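Local coordinates for dTDP-4-dehydrorhamnose reductase (Yersinia enterocolitica, PDB 5U9C), which probably catalyses the NADPH-dependent reduction of dTDP-4-dehydro-beta-L-rhamnose to dTDP-L-rhamnose, the sugar nucleotide made by its biosynthetic pathway, at residues D[200-203]-D[204-208]. Numbering follows the deposited sequence.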
# COMPACT_ATOMS: atom_id res chain seq x y z
N CYS D 200 -22.30 26.01 -15.39
CA CYS D 200 -22.59 27.45 -15.45
C CYS D 200 -23.98 27.75 -14.84
O CYS D 200 -24.12 28.58 -13.97
CB CYS D 200 -22.54 27.94 -16.90
SG CYS D 200 -23.04 29.66 -17.12
N ASN D 201 -24.99 27.03 -15.31
CA ASN D 201 -26.34 27.21 -14.80
C ASN D 201 -26.40 26.99 -13.28
O ASN D 201 -27.11 27.73 -12.58
CB ASN D 201 -27.32 26.28 -15.52
CG ASN D 201 -27.47 26.62 -17.01
OD1 ASN D 201 -27.29 27.78 -17.42
ND2 ASN D 201 -27.81 25.63 -17.82
N PHE D 202 -25.68 25.98 -12.80
CA PHE D 202 -25.64 25.69 -11.37
C PHE D 202 -24.98 26.83 -10.61
O PHE D 202 -25.45 27.20 -9.52
CB PHE D 202 -24.93 24.37 -11.03
CG PHE D 202 -24.80 24.14 -9.55
CD1 PHE D 202 -25.86 23.62 -8.83
CD2 PHE D 202 -23.67 24.54 -8.87
CE1 PHE D 202 -25.77 23.45 -7.46
CE2 PHE D 202 -23.58 24.40 -7.49
CZ PHE D 202 -24.62 23.84 -6.80
N ILE D 203 -23.91 27.38 -11.17
CA ILE D 203 -23.19 28.47 -10.55
C ILE D 203 -24.08 29.72 -10.41
O ILE D 203 -24.03 30.39 -9.37
CB ILE D 203 -21.88 28.77 -11.29
CG1 ILE D 203 -20.88 27.63 -11.02
CG2 ILE D 203 -21.30 30.09 -10.83
CD1 ILE D 203 -19.60 27.73 -11.80
N ILE D 204 -24.88 30.03 -11.43
CA ILE D 204 -25.79 31.19 -11.37
C ILE D 204 -26.77 30.97 -10.21
O ILE D 204 -27.02 31.88 -9.40
CB ILE D 204 -26.52 31.40 -12.71
CG1 ILE D 204 -25.51 31.69 -13.85
CG2 ILE D 204 -27.56 32.52 -12.61
CD1 ILE D 204 -24.73 32.98 -13.69
N TRP D 205 -27.29 29.76 -10.10
CA TRP D 205 -28.19 29.40 -9.02
C TRP D 205 -27.48 29.54 -7.67
O TRP D 205 -28.05 30.08 -6.72
CB TRP D 205 -28.73 27.96 -9.21
CG TRP D 205 -29.57 27.44 -8.07
CD1 TRP D 205 -30.92 27.48 -7.96
CD2 TRP D 205 -29.09 26.78 -6.88
NE1 TRP D 205 -31.32 26.90 -6.77
CE2 TRP D 205 -30.22 26.48 -6.09
CE3 TRP D 205 -27.82 26.45 -6.40
CZ2 TRP D 205 -30.12 25.83 -4.86
CZ3 TRP D 205 -27.72 25.80 -5.17
CH2 TRP D 205 -28.86 25.50 -4.41
N ALA D 206 -26.23 29.09 -7.61
CA ALA D 206 -25.44 29.10 -6.37
C ALA D 206 -25.14 30.50 -5.87
O ALA D 206 -25.18 30.76 -4.67
CB ALA D 206 -24.14 28.33 -6.56
N ILE D 207 -24.83 31.39 -6.80
CA ILE D 207 -24.58 32.78 -6.47
C ILE D 207 -25.84 33.40 -5.86
O ILE D 207 -25.74 34.12 -4.87
CB ILE D 207 -24.17 33.58 -7.72
CG1 ILE D 207 -22.81 33.10 -8.24
CG2 ILE D 207 -24.08 35.08 -7.39
CD1 ILE D 207 -22.50 33.58 -9.64
N ASN D 208 -27.01 33.11 -6.43
CA ASN D 208 -28.28 33.66 -5.95
C ASN D 208 -28.63 33.18 -4.54
O ASN D 208 -29.19 33.93 -3.75
CB ASN D 208 -29.43 33.32 -6.92
CG ASN D 208 -30.77 33.92 -6.51
OD1 ASN D 208 -31.76 33.21 -6.36
ND2 ASN D 208 -30.79 35.21 -6.29
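Phe-202 and Trp-205 meet ring to ring, one turn apart on helix 196-209. Phe-202 CE1 lies 3.8 Å from Trp-205 CE3, and CZ3 of the indole is as near. The ring planes are inclined at 33°, so the contact is oblique. Both residues hold CG anti to the backbone N (chi1 175° and 174°), which sends the two rings off the helix together. Phe-202 O lies at the edge of the indole, in its plane. Phe-202 CE2 rests 4.1 Å from Ala-206 CB.

A second apolar pair joins Ile-203 and Ile-207, with CG2 of the first 3.9 Å from CD1 of the second. Ile-207 CG1 also packs on Ile-203 O.

Four i to i+4 backbone hydrogen bonds tie the segments into regular alpha helix. The shortest, 2.8 Å, runs from Ala-206 N to Phe-202 O; Ile-204 N bonds to Cys-200 O.

The helix packs against the parallel sheet of the Rossmann-type domain. Ile-203 touches Leu-102 and Ile-152, while Cys-200 and Ile-204 face helix 16-25. Trp-205 rests on the loop at Ala-273 and Pro-274, and its NE1 makes a weak hydrogen bond to Asp-272. The carbonyls of Cys-200 to Ile-203 thus each accept an N-H four residues on, while dispersion and the hydrophobic effect hold Ile-203 on the sheet and Cys-200 and Ile-204 on helix 16-25.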